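Local coordinates for leucyl aminopeptidase (Trypanosoma brucei brucei, PDB 5NTD), which probably uses a two-manganese active site, here blocked by the inhibitor bestatin, to remove leucine and other residues from peptide N-termini, at residues G[351-356]-G[367-372]; G[373-378]-G[476-481]; G[396-401]-G[491-496]; G[416-421]-G[444-449]. All blocks are in the same frame, centred on the assembly; numbering follows the deposited sequence.

Contact 1 of 4, residues G[351-356]-G[367-372]. With MN (manganese (II) ion), chain B; BES (2-(3-amino-2-hydroxy-4-phenyl-butyrylamino)-4-methyl-pentanoic acid), chain C.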
# COMPACT_ATOMS: atom_id res chain seq x y z
N TYR G 351 -21.67 13.67 3.66
CA TYR G 351 -21.79 13.09 4.98
C TYR G 351 -20.41 12.49 5.35
O TYR G 351 -19.65 12.07 4.50
CB TYR G 351 -22.97 12.09 5.10
CG TYR G 351 -22.81 10.65 4.65
CD1 TYR G 351 -22.34 10.33 3.37
CD2 TYR G 351 -23.19 9.61 5.48
CE1 TYR G 351 -22.22 9.00 2.97
CE2 TYR G 351 -23.08 8.29 5.09
CZ TYR G 351 -22.59 8.00 3.83
OH TYR G 351 -22.49 6.67 3.48
N ARG G 352 -20.11 12.51 6.63
CA ARG G 352 -18.75 12.28 7.09
C ARG G 352 -18.56 10.98 7.83
O ARG G 352 -19.50 10.38 8.34
CB ARG G 352 -18.30 13.38 8.03
CG ARG G 352 -18.44 14.77 7.47
CD ARG G 352 -18.08 15.75 8.55
NE ARG G 352 -18.33 17.13 8.13
CZ ARG G 352 -19.50 17.76 8.23
NH1 ARG G 352 -19.58 19.02 7.85
NH2 ARG G 352 -20.57 17.15 8.76
N ASN G 353 -17.31 10.55 7.85
CA ASN G 353 -16.87 9.45 8.70
C ASN G 353 -16.74 9.96 10.12
O ASN G 353 -15.71 10.52 10.49
CB ASN G 353 -15.53 8.88 8.21
CG ASN G 353 -15.58 8.46 6.76
OD1 ASN G 353 -16.31 7.53 6.42
ND2 ASN G 353 -14.80 9.11 5.92
N ASP G 354 -17.81 9.79 10.88
CA ASP G 354 -18.05 10.40 12.26
C ASP G 354 -19.48 10.93 12.42
O ASP G 354 -19.95 11.09 13.55
CB ASP G 354 -17.13 11.59 12.60
CG ASP G 354 -15.86 11.16 13.24
OD1 ASP G 354 -15.74 9.98 13.65
OD2 ASP G 354 -14.91 11.99 13.30
N ASP G 355 -20.09 11.34 11.32
CA ASP G 355 -21.43 11.92 11.38
C ASP G 355 -22.39 10.88 11.98
O ASP G 355 -22.21 9.68 11.84
CB ASP G 355 -21.96 12.36 10.03
CG ASP G 355 -21.49 13.71 9.61
OD1 ASP G 355 -20.83 14.44 10.38
OD2 ASP G 355 -21.75 14.08 8.45
N ILE G 356 -23.41 11.39 12.67
CA ILE G 356 -24.45 10.54 13.24
C ILE G 356 -25.75 10.86 12.52
O ILE G 356 -26.22 11.99 12.50
CB ILE G 356 -24.59 10.71 14.75
CG1 ILE G 356 -23.32 10.20 15.42
CG2 ILE G 356 -25.78 9.92 15.28
CD1 ILE G 356 -23.25 10.47 16.90
N VAL G 367 -21.73 6.88 11.42
CA VAL G 367 -21.09 6.56 10.16
C VAL G 367 -19.57 6.37 10.38
O VAL G 367 -18.84 7.32 10.56
CB VAL G 367 -21.31 7.62 9.10
CG1 VAL G 367 -20.66 7.24 7.78
CG2 VAL G 367 -22.81 7.81 8.89
N ILE G 368 -19.14 5.13 10.35
CA ILE G 368 -17.73 4.74 10.46
C ILE G 368 -17.06 4.89 9.11
O ILE G 368 -15.92 5.32 9.00
CB ILE G 368 -17.58 3.27 10.88
CG1 ILE G 368 -18.26 3.01 12.22
CG2 ILE G 368 -16.11 2.84 10.97
CD1 ILE G 368 -17.80 3.91 13.35
N ASN G 369 -17.80 4.55 8.07
CA ASN G 369 -17.28 4.58 6.70
C ASN G 369 -18.38 4.94 5.71
O ASN G 369 -19.35 4.23 5.57
CB ASN G 369 -16.67 3.23 6.35
CG ASN G 369 -15.87 3.26 5.07
OD1 ASN G 369 -16.37 3.66 4.02
ND2 ASN G 369 -14.64 2.80 5.14
N THR G 370 -18.17 6.03 4.99
CA THR G 370 -19.18 6.55 4.06
C THR G 370 -19.38 5.68 2.84
O THR G 370 -20.35 5.85 2.11
CB THR G 370 -18.83 7.96 3.55
OG1 THR G 370 -17.56 7.96 2.92
CG2 THR G 370 -18.85 8.97 4.73
N ASP G 371 -18.43 4.78 2.60
CA ASP G 371 -18.50 3.85 1.44
C ASP G 371 -19.37 2.62 1.69
O ASP G 371 -19.68 1.84 0.74
CB ASP G 371 -17.12 3.42 0.98
CG ASP G 371 -17.12 2.87 -0.42
OD1 ASP G 371 -18.18 2.93 -1.16
OD2 ASP G 371 -16.08 2.29 -0.75
N ALA G 372 -19.80 2.51 2.94
CA ALA G 372 -20.91 1.60 3.33
C ALA G 372 -22.26 2.35 3.34
O ALA G 372 -22.96 2.44 4.35
CB ALA G 372 -20.64 0.95 4.68
MN MN B . -19.93 2.06 -1.25
N2 BES C . -21.35 -0.63 -3.95
C1 BES C . -20.28 -1.20 -3.13
C6 BES C . -20.21 -2.75 -3.20
C7 BES C . -19.49 -3.36 -4.37
C8 BES C . -20.14 -3.57 -5.58
C12 BES C . -18.18 -3.79 -4.24
C9 BES C . -19.48 -4.15 -6.65
C11 BES C . -17.50 -4.38 -5.33
C10 BES C . -18.15 -4.55 -6.54
C2 BES C . -20.53 -0.70 -1.69
O2 BES C . -21.19 0.60 -1.62
C3 BES C . -19.19 -0.56 -1.02
O3 BES C . -18.66 0.56 -1.19
N1 BES C . -18.82 -1.64 -0.32
C4 BES C . -17.60 -1.77 0.42
C13 BES C . -17.77 -1.34 1.88
C14 BES C . -16.46 -1.08 2.62
C15 BES C . -15.40 -0.26 1.91
C16 BES C . -16.76 -0.36 3.92
C5 BES C . -17.14 -3.19 0.44
O1 BES C . -15.93 -3.39 0.31
O4 BES C . -17.95 -4.10 0.60
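Asp354 and Asp355 of one loop pair with Val367 of another through their backbones. Val367 N donates to Asp355 O at 2.9 Å, almost straight at 173°. Asp354 N returns a bond to Val367 O at 2.7 Å. Past this pair, residues 369-372 fold into a type I beta turn. Asn353 OD1, from the other segment, accepts from Thr370 N of the turn at 2.8 Å. Within the turn, Asn369 OD1 takes Asp371 N, an Asx turn. This turn carries part of the active site of the M17 aminopeptidase catalytic domain. Asp371 binds one manganese ion through both its backbone O and its OD1, and bestatin O2 and O3 bind the same ion. Lys301 forms a salt bridge with Asp371 OD2. Tyr351 packs against Thr370 and Val367. Its CG lies between its backbone N and carbonyl carbon (chi1 83°), and from there the ring extends toward Thr370. Its OH donates to Thr370 O at 2.7 Å, tilted 30° from the carbonyl plane. Thr370 CG2 sits over one face of the ring, 3.9 Å from its centroid, a CH-pi contact. Both methyls of Val367 pack on the CD2-CE2 side of that ring. Arg352 is held by Asp355 and by Glu343 of the second subunit in salt bridges.

Contact 2 of 4, residues G[373-378]-G[476-481]. With MN (manganese (II) ion), chain D; MN (manganese (II) ion), chain B; BES (2-(3-amino-2-hydroxy-4-phenyl-butyrylamino)-4-methyl-pentanoic acid), chain C; BCT (bicarbonate ion), chain E.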
# COMPACT_ATOMS: atom_id res chain seq x y z
N GLU G 373 -22.57 2.88 2.18
CA GLU G 373 -23.73 3.77 1.96
C GLU G 373 -25.02 3.01 1.68
O GLU G 373 -26.10 3.46 1.99
CB GLU G 373 -23.45 4.74 0.82
CG GLU G 373 -23.66 4.24 -0.63
CD GLU G 373 -22.71 3.18 -1.16
OE1 GLU G 373 -23.09 2.43 -2.13
OE2 GLU G 373 -21.52 3.09 -0.65
N GLY G 374 -24.86 1.86 1.08
CA GLY G 374 -25.98 1.10 0.55
C GLY G 374 -26.90 0.65 1.64
O GLY G 374 -28.11 0.79 1.56
N ARG G 375 -26.31 0.13 2.69
CA ARG G 375 -27.09 -0.39 3.79
C ARG G 375 -27.88 0.72 4.46
O ARG G 375 -28.97 0.50 5.00
CB ARG G 375 -26.20 -1.14 4.78
CG ARG G 375 -25.30 -0.25 5.59
CD ARG G 375 -24.22 -1.07 6.27
NE ARG G 375 -23.28 -1.62 5.28
CZ ARG G 375 -22.35 -2.52 5.56
NH1 ARG G 375 -22.24 -3.00 6.80
NH2 ARG G 375 -21.59 -2.98 4.62
N ILE G 376 -27.31 1.92 4.45
CA ILE G 376 -27.98 3.10 5.07
C ILE G 376 -29.22 3.49 4.27
O ILE G 376 -30.31 3.70 4.78
CB ILE G 376 -27.01 4.29 5.15
CG1 ILE G 376 -25.92 3.99 6.19
CG2 ILE G 376 -27.76 5.56 5.50
CD1 ILE G 376 -24.82 5.01 6.25
N VAL G 377 -29.02 3.59 3.01
CA VAL G 377 -30.05 3.96 2.06
C VAL G 377 -31.20 2.92 2.09
O VAL G 377 -32.37 3.22 2.14
CB VAL G 377 -29.31 4.13 0.71
CG1 VAL G 377 -29.91 3.38 -0.42
CG2 VAL G 377 -29.06 5.59 0.43
N LEU G 378 -30.81 1.66 2.14
CA LEU G 378 -31.76 0.56 2.22
C LEU G 378 -32.50 0.54 3.55
O LEU G 378 -33.64 0.09 3.63
CB LEU G 378 -31.05 -0.78 1.99
CG LEU G 378 -30.55 -1.00 0.57
CD1 LEU G 378 -29.58 -2.16 0.53
CD2 LEU G 378 -31.71 -1.26 -0.38
N GLY G 476 -26.57 -7.33 5.68
CA GLY G 476 -27.99 -7.68 5.69
C GLY G 476 -28.59 -7.40 7.05
O GLY G 476 -29.64 -6.77 7.17
N TYR G 477 -27.89 -7.81 8.08
CA TYR G 477 -28.36 -7.60 9.46
C TYR G 477 -28.66 -6.12 9.69
O TYR G 477 -29.67 -5.76 10.26
CB TYR G 477 -27.36 -8.10 10.51
CG TYR G 477 -27.71 -7.59 11.88
CD1 TYR G 477 -28.71 -8.19 12.63
CD2 TYR G 477 -27.10 -6.45 12.40
CE1 TYR G 477 -29.08 -7.71 13.87
CE2 TYR G 477 -27.46 -5.96 13.65
CZ TYR G 477 -28.45 -6.59 14.37
OH TYR G 477 -28.83 -6.08 15.58
N PHE G 478 -27.73 -5.27 9.26
CA PHE G 478 -27.87 -3.82 9.45
C PHE G 478 -29.25 -3.36 8.94
O PHE G 478 -29.97 -2.61 9.58
CB PHE G 478 -26.78 -3.03 8.72
CG PHE G 478 -26.95 -1.55 8.83
CD1 PHE G 478 -27.80 -0.87 7.98
CD2 PHE G 478 -26.27 -0.83 9.81
CE1 PHE G 478 -27.97 0.51 8.09
CE2 PHE G 478 -26.44 0.55 9.93
CZ PHE G 478 -27.28 1.22 9.07
N ILE G 479 -29.55 -3.80 7.74
CA ILE G 479 -30.80 -3.43 7.06
C ILE G 479 -32.01 -3.86 7.90
O ILE G 479 -32.94 -3.10 8.08
CB ILE G 479 -30.89 -4.07 5.67
CG1 ILE G 479 -29.79 -3.52 4.77
CG2 ILE G 479 -32.25 -3.78 5.06
CD1 ILE G 479 -29.54 -4.37 3.53
N THR G 480 -31.94 -5.05 8.49
CA THR G 480 -33.05 -5.60 9.29
C THR G 480 -33.36 -4.76 10.53
O THR G 480 -34.51 -4.68 10.94
CB THR G 480 -32.87 -7.07 9.72
OG1 THR G 480 -31.79 -7.20 10.64
CG2 THR G 480 -32.62 -7.92 8.52
N THR G 481 -32.35 -4.10 11.09
CA THR G 481 -32.56 -3.28 12.29
C THR G 481 -33.50 -2.10 12.01
O THR G 481 -34.01 -1.50 12.94
CB THR G 481 -31.26 -2.72 12.89
OG1 THR G 481 -30.69 -1.73 12.01
CG2 THR G 481 -30.25 -3.84 13.18
MN MN D . -22.24 1.00 -3.17
MN MN B . -19.93 2.06 -1.25
N2 BES C . -21.35 -0.63 -3.95
C1 BES C . -20.28 -1.20 -3.13
C6 BES C . -20.21 -2.75 -3.20
C7 BES C . -19.49 -3.36 -4.37
C8 BES C . -20.14 -3.57 -5.58
C12 BES C . -18.18 -3.79 -4.24
C9 BES C . -19.48 -4.15 -6.65
C11 BES C . -17.50 -4.38 -5.33
C10 BES C . -18.15 -4.55 -6.54
C2 BES C . -20.53 -0.70 -1.69
O2 BES C . -21.19 0.60 -1.62
C3 BES C . -19.19 -0.56 -1.02
O3 BES C . -18.66 0.56 -1.19
N1 BES C . -18.82 -1.64 -0.32
C4 BES C . -17.60 -1.77 0.42
C13 BES C . -17.77 -1.34 1.88
C14 BES C . -16.46 -1.08 2.62
C15 BES C . -15.40 -0.26 1.91
C16 BES C . -16.76 -0.36 3.92
C5 BES C . -17.14 -3.19 0.44
O1 BES C . -15.93 -3.39 0.31
O4 BES C . -17.95 -4.10 0.60
C BCT E . -22.67 -0.90 1.75
O1 BCT E . -22.90 -0.07 0.71
O2 BCT E . -23.38 -0.93 2.76
O3 BCT E . -21.66 -1.64 1.74
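Arg375 and Phe478 make the tight part of this contact between two helices. The axes of 374-378 and 476-480 run nearly parallel, 25° apart and 8.8 Å at closest approach. The Arg375 side chain crosses the Phe478 side chain at about a right angle. Its CG lies over one ring face, 3.8 Å from the centroid, in a CH-pi contact. Arg375 O comes within 3.2 Å of Phe478 CE1. Phe478 CG is anti to its backbone N (chi1 177°), and the ring reaches across to the other helix. Leu378 CD1 meets Ile479 CD1 just as closely, at 3.7 Å. Packing is looser at Ile376, where CG1 is 4.2 Å from Phe478 CZ. All five touching residues are buried, so even this looser part does not face solvent.

The polar end of Arg375 grips a bicarbonate ion beside the metal site, consistent with the bicarbonate site of related M17 aminopeptidases. Its NE donates to bicarbonate O2 at 2.6 Å, nearly straight at 173°, and its NH2 donates to O3. Arg375 N also donates to O2, and Gly374 N to O1, so backbone N-H groups also help hold the anion. Glu373, the residue before Gly374, bridges the two manganese ions, with OE1 on one and OE2 on the other. Lys289, Asp294, Asp312 and Asp371 also take part in binding the metals. Helix 374-387 rests on strands 283-291 and 334-344 and on helix 254-260. Ile479 of helix 471-480 packs on Asp398 and His493 of the neighbouring strands 395-400 and 490-495.

Contact 3 of 4, residues G[396-401]-G[491-496]. With BES (2-(3-amino-2-hydroxy-4-phenyl-butyrylamino)-4-methyl-pentanoic acid), chain C.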
# COMPACT_ATOMS: atom_id res chain seq x y z
N VAL G 396 -40.81 -8.77 2.38
CA VAL G 396 -39.95 -7.66 1.93
C VAL G 396 -38.74 -8.25 1.23
O VAL G 396 -38.06 -9.11 1.78
CB VAL G 396 -39.47 -6.78 3.06
CG1 VAL G 396 -38.48 -5.73 2.56
CG2 VAL G 396 -40.62 -6.08 3.72
N ILE G 397 -38.50 -7.79 0.01
CA ILE G 397 -37.33 -8.20 -0.75
C ILE G 397 -36.52 -6.98 -1.05
O ILE G 397 -36.99 -6.04 -1.71
CB ILE G 397 -37.68 -8.87 -2.09
CG1 ILE G 397 -38.60 -10.06 -1.89
CG2 ILE G 397 -36.41 -9.32 -2.82
CD1 ILE G 397 -39.14 -10.63 -3.18
N ASP G 398 -35.30 -6.95 -0.53
CA ASP G 398 -34.39 -5.88 -0.93
C ASP G 398 -33.30 -6.48 -1.82
O ASP G 398 -32.86 -7.60 -1.60
CB ASP G 398 -33.84 -5.10 0.26
CG ASP G 398 -32.68 -5.80 0.94
OD1 ASP G 398 -31.59 -5.82 0.34
OD2 ASP G 398 -32.91 -6.37 2.02
N MET G 399 -32.94 -5.73 -2.84
CA MET G 399 -31.92 -6.14 -3.79
C MET G 399 -30.89 -5.04 -3.92
O MET G 399 -31.24 -3.88 -4.09
CB MET G 399 -32.50 -6.46 -5.18
CG MET G 399 -33.59 -7.52 -5.14
SD MET G 399 -34.20 -7.96 -6.77
CE MET G 399 -33.36 -9.49 -7.06
N ALA G 400 -29.63 -5.42 -3.84
CA ALA G 400 -28.53 -4.44 -3.75
C ALA G 400 -27.20 -4.99 -4.15
O ALA G 400 -26.85 -6.12 -3.84
CB ALA G 400 -28.45 -3.92 -2.34
N THR G 401 -26.47 -4.17 -4.86
CA THR G 401 -25.04 -4.44 -5.18
C THR G 401 -24.19 -4.04 -3.97
O THR G 401 -23.54 -3.02 -3.95
CB THR G 401 -24.60 -3.67 -6.42
OG1 THR G 401 -25.02 -2.31 -6.30
CG2 THR G 401 -25.23 -4.28 -7.64
N HIS G 491 -38.33 -11.60 5.31
CA HIS G 491 -37.42 -10.61 4.72
C HIS G 491 -36.29 -11.30 3.96
O HIS G 491 -35.56 -12.10 4.53
CB HIS G 491 -36.83 -9.70 5.77
CG HIS G 491 -35.78 -8.79 5.23
ND1 HIS G 491 -34.55 -8.63 5.81
CD2 HIS G 491 -35.77 -8.00 4.12
CE1 HIS G 491 -33.83 -7.79 5.09
NE2 HIS G 491 -34.54 -7.41 4.06
N ILE G 492 -36.21 -11.00 2.68
CA ILE G 492 -35.22 -11.57 1.80
C ILE G 492 -34.27 -10.47 1.32
O ILE G 492 -34.67 -9.58 0.59
CB ILE G 492 -35.84 -12.21 0.55
CG1 ILE G 492 -36.85 -13.30 0.94
CG2 ILE G 492 -34.74 -12.82 -0.32
CD1 ILE G 492 -37.71 -13.79 -0.21
N HIS G 493 -33.02 -10.56 1.77
CA HIS G 493 -31.98 -9.64 1.34
C HIS G 493 -31.15 -10.32 0.27
O HIS G 493 -30.59 -11.38 0.49
CB HIS G 493 -31.12 -9.21 2.52
CG HIS G 493 -29.85 -8.53 2.11
ND1 HIS G 493 -29.82 -7.36 1.38
CD2 HIS G 493 -28.56 -8.90 2.27
CE1 HIS G 493 -28.57 -7.03 1.12
NE2 HIS G 493 -27.79 -7.94 1.67
N VAL G 494 -31.11 -9.71 -0.88
CA VAL G 494 -30.38 -10.22 -2.06
C VAL G 494 -29.17 -9.32 -2.38
O VAL G 494 -29.32 -8.18 -2.79
CB VAL G 494 -31.26 -10.30 -3.32
CG1 VAL G 494 -30.54 -11.01 -4.45
CG2 VAL G 494 -32.55 -11.01 -3.01
N ASP G 495 -27.99 -9.86 -2.15
CA ASP G 495 -26.74 -9.16 -2.42
C ASP G 495 -26.30 -9.64 -3.78
O ASP G 495 -25.87 -10.78 -3.96
CB ASP G 495 -25.68 -9.44 -1.36
CG ASP G 495 -24.49 -8.47 -1.45
OD1 ASP G 495 -24.24 -7.92 -2.54
OD2 ASP G 495 -23.79 -8.29 -0.42
N LEU G 496 -26.43 -8.77 -4.76
CA LEU G 496 -26.11 -9.12 -6.16
C LEU G 496 -25.00 -8.25 -6.78
O LEU G 496 -24.99 -7.94 -7.96
CB LEU G 496 -27.36 -9.12 -7.05
CG LEU G 496 -28.42 -8.06 -6.78
CD1 LEU G 496 -27.90 -6.65 -6.99
CD2 LEU G 496 -29.60 -8.30 -7.70
N2 BES C . -21.35 -0.63 -3.95
C1 BES C . -20.28 -1.20 -3.13
C6 BES C . -20.21 -2.75 -3.20
C7 BES C . -19.49 -3.36 -4.37
C8 BES C . -20.14 -3.57 -5.58
C12 BES C . -18.18 -3.79 -4.24
C9 BES C . -19.48 -4.15 -6.65
C11 BES C . -17.50 -4.38 -5.33
C10 BES C . -18.15 -4.55 -6.54
C2 BES C . -20.53 -0.70 -1.69
O2 BES C . -21.19 0.60 -1.62
C3 BES C . -19.19 -0.56 -1.02
O3 BES C . -18.66 0.56 -1.19
N1 BES C . -18.82 -1.64 -0.32
C4 BES C . -17.60 -1.77 0.42
C13 BES C . -17.77 -1.34 1.88
C14 BES C . -16.46 -1.08 2.62
C15 BES C . -15.40 -0.26 1.91
C16 BES C . -16.76 -0.36 3.92
C5 BES C . -17.14 -3.19 0.44
O1 BES C . -15.93 -3.39 0.31
O4 BES C . -17.95 -4.10 0.60
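Two neighbouring parallel strands of the catalytic domain's central mixed sheet meet here, Val396 pairing with His491 and Ala400 with Asp495. Backbone bonds alternate along them, as in Ile492 N to Val396 O (2.8 Å) and Asp398 N to Ile492 O (2.9 Å). On one face of the sheet, Asp398 sits between two histidines of the other strand. His493 ND1 donates to Asp398 OD1 at 2.6 Å, on the syn lone pair and in the plane of the imidazole. His491 NE2 donates to Asp398 OD2 at 2.8 Å, nearly in line with the C-O bond, with the oxygen 18° out of that ring's plane. With CG between its backbone N and carbonyl carbon (chi1 81°), the Asp398 carboxylate reaches the neighbouring strand's histidines.

The other face is apolar. Ile397 and Ile492 lie side by side, and so do Met399 and Val494. Met399 CE reaches Leu496 CD2 at 4.0 Å, and helix 511-519 covers this face. Beyond the strand, Thr401 O lies 3.2 Å from bestatin N2, and Thr401 OG1 bonds to Asp312, a manganese ligand.

Each carboxylate oxygen of Asp398 thus receives a ring N-H from a different histidine, which fixes the rotation of the carboxylate. The group is buried under helix 471-480. The two N-H donors would probably stabilise its negative charge and favour the ionised form.

Contact 4 of 4, residues G[416-421]-G[444-449]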
# COMPACT_ATOMS: atom_id res chain seq x y z
N GLY G 416 -26.07 -13.55 -3.24
CA GLY G 416 -26.13 -14.02 -1.85
C GLY G 416 -27.48 -13.70 -1.22
O GLY G 416 -27.96 -12.59 -1.34
N LEU G 417 -28.03 -14.67 -0.52
CA LEU G 417 -29.28 -14.48 0.22
C LEU G 417 -29.12 -14.49 1.74
O LEU G 417 -28.67 -15.46 2.32
CB LEU G 417 -30.30 -15.57 -0.16
CG LEU G 417 -30.65 -15.72 -1.63
CD1 LEU G 417 -31.71 -16.80 -1.79
CD2 LEU G 417 -31.13 -14.41 -2.23
N TYR G 418 -29.59 -13.41 2.36
CA TYR G 418 -29.69 -13.33 3.81
C TYR G 418 -31.18 -13.23 4.13
O TYR G 418 -31.82 -12.22 3.81
CB TYR G 418 -28.93 -12.09 4.32
CG TYR G 418 -29.00 -11.83 5.80
CD1 TYR G 418 -28.10 -12.45 6.68
CD2 TYR G 418 -29.93 -10.91 6.32
CE1 TYR G 418 -28.15 -12.20 8.05
CE2 TYR G 418 -29.99 -10.67 7.70
CZ TYR G 418 -29.10 -11.30 8.54
OH TYR G 418 -29.14 -11.05 9.90
N VAL G 419 -31.72 -14.26 4.75
CA VAL G 419 -33.15 -14.42 4.86
C VAL G 419 -33.57 -14.85 6.27
O VAL G 419 -33.02 -15.78 6.83
CB VAL G 419 -33.66 -15.48 3.86
CG1 VAL G 419 -35.18 -15.39 3.70
CG2 VAL G 419 -33.01 -15.27 2.49
N ASN G 420 -34.59 -14.19 6.80
CA ASN G 420 -35.03 -14.48 8.18
C ASN G 420 -35.91 -15.73 8.36
O ASN G 420 -36.16 -16.14 9.46
CB ASN G 420 -35.72 -13.29 8.81
CG ASN G 420 -37.06 -13.03 8.20
OD1 ASN G 420 -37.37 -13.52 7.12
ND2 ASN G 420 -37.84 -12.24 8.87
N GLU G 421 -36.33 -16.34 7.27
CA GLU G 421 -37.19 -17.56 7.30
C GLU G 421 -36.71 -18.59 6.29
O GLU G 421 -36.42 -18.22 5.17
CB GLU G 421 -38.62 -17.22 6.97
CG GLU G 421 -39.27 -16.37 8.04
CD GLU G 421 -40.73 -16.08 7.78
OE1 GLU G 421 -41.27 -16.54 6.74
OE2 GLU G 421 -41.34 -15.39 8.65
N TYR G 444 -27.32 -16.73 8.17
CA TYR G 444 -28.27 -15.98 8.98
C TYR G 444 -28.08 -16.34 10.44
O TYR G 444 -28.40 -17.41 10.89
CB TYR G 444 -29.73 -16.26 8.57
CG TYR G 444 -30.73 -15.42 9.33
CD1 TYR G 444 -31.00 -14.11 8.94
CD2 TYR G 444 -31.43 -15.94 10.43
CE1 TYR G 444 -31.90 -13.34 9.62
CE2 TYR G 444 -32.35 -15.15 11.14
CZ TYR G 444 -32.57 -13.86 10.72
OH TYR G 444 -33.45 -13.06 11.38
N CYS G 445 -27.55 -15.38 11.17
CA CYS G 445 -27.24 -15.54 12.61
C CYS G 445 -27.13 -14.19 13.32
O CYS G 445 -26.06 -13.78 13.75
CB CYS G 445 -25.97 -16.35 12.78
SG CYS G 445 -25.83 -17.01 14.46
N PRO G 446 -28.25 -13.45 13.40
CA PRO G 446 -28.30 -12.11 13.99
C PRO G 446 -27.61 -11.98 15.34
O PRO G 446 -27.03 -10.96 15.63
CB PRO G 446 -29.81 -11.84 14.17
CG PRO G 446 -30.50 -12.79 13.33
CD PRO G 446 -29.59 -13.97 13.11
N GLU G 447 -27.71 -12.98 16.17
CA GLU G 447 -27.07 -12.93 17.50
C GLU G 447 -25.55 -12.77 17.40
O GLU G 447 -24.93 -12.22 18.28
CB GLU G 447 -27.44 -14.15 18.38
CG GLU G 447 -27.02 -15.51 17.84
CD GLU G 447 -28.08 -16.20 17.00
OE1 GLU G 447 -28.86 -15.51 16.30
OE2 GLU G 447 -28.10 -17.46 17.01
N TYR G 448 -24.97 -13.24 16.31
CA TYR G 448 -23.52 -13.03 16.06
C TYR G 448 -23.18 -11.79 15.23
O TYR G 448 -22.07 -11.30 15.29
CB TYR G 448 -22.88 -14.26 15.40
CG TYR G 448 -22.89 -15.52 16.23
CD1 TYR G 448 -23.13 -15.49 17.63
CD2 TYR G 448 -22.61 -16.75 15.64
CE1 TYR G 448 -23.12 -16.66 18.38
CE2 TYR G 448 -22.58 -17.91 16.40
CZ TYR G 448 -22.85 -17.87 17.77
OH TYR G 448 -22.83 -19.02 18.51
N HIS G 449 -24.13 -11.29 14.46
CA HIS G 449 -23.92 -10.05 13.66
C HIS G 449 -24.06 -8.79 14.49
O HIS G 449 -23.34 -7.83 14.33
CB HIS G 449 -24.89 -9.95 12.50
CG HIS G 449 -25.04 -11.20 11.73
ND1 HIS G 449 -23.99 -12.08 11.52
CD2 HIS G 449 -26.12 -11.77 11.13
CE1 HIS G 449 -24.41 -13.12 10.83
NE2 HIS G 449 -25.71 -12.97 10.60
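Tyr444 CD1 lies over one face of the Tyr418 ring, 3.4 Å from CZ and toward the rim. The two side chains cross at about a right angle, with the ring planes 50° apart. Tyr444 has both of its own faces covered. Val419 O and Asn420 CA lie over one, the CA making a CH-pi contact 3.9 Å from the centroid. Pro446 CD lies over the opposite face. At the edge of the Tyr418 ring is His449. The Tyr418 and His449 side chains meet tip to tip, OH to CD2 at 3.3 Å. The three rings form an aromatic cluster between a strand and a short helix.

Tyr418 CG is anti to its backbone N (chi1 177°), and the ring extends off the strand to Tyr444 and His449. His449 is tied back to its own helix. Its NE2 accepts from Cys445 N at 3.1 Å, with the donor 41° out of the imidazole plane. Cys445 O lies over the centre of one face of that imidazole. Cys445 is the N-cap of helix 446-449, and its O also takes Tyr448 N and His449 N.

Asn420 turns its polar end to the next strand, where OD1 accepts from His491 N. The third subunit adds Arg113, which bonds to Val419 O, and Ser112, which bonds to Tyr444 O. Within the chain, strand 415-419 runs antiparallel to strand 490-495, and Tyr477 of helix 471-480 packs on both Tyr418 and His449.

In the fold
All four contacts lie in the catalytic domain. Contact 1 closes first along the chain, and its second segment leads directly into contact 2. Their centres are 13 Å apart, and together they supply Asp371 and Glu373 to the manganese site. Contacts 2 and 3 alternate along the chain: helix 374-387 precedes strand 395-400, and helix 471-480 precedes strand 490-495. Their centres are 10 Å apart, and they touch, with Leu378 on Ala400 and Ile479 on His493. Contact 4 falls within the span of both. Its strand 415-419 neighbours strand 490-495 of contact 3 in one sheet, their contact centres 12 Å apart. Contacts 1 and 4 each meet another subunit, while contacts 2 and 3 touch no other chain.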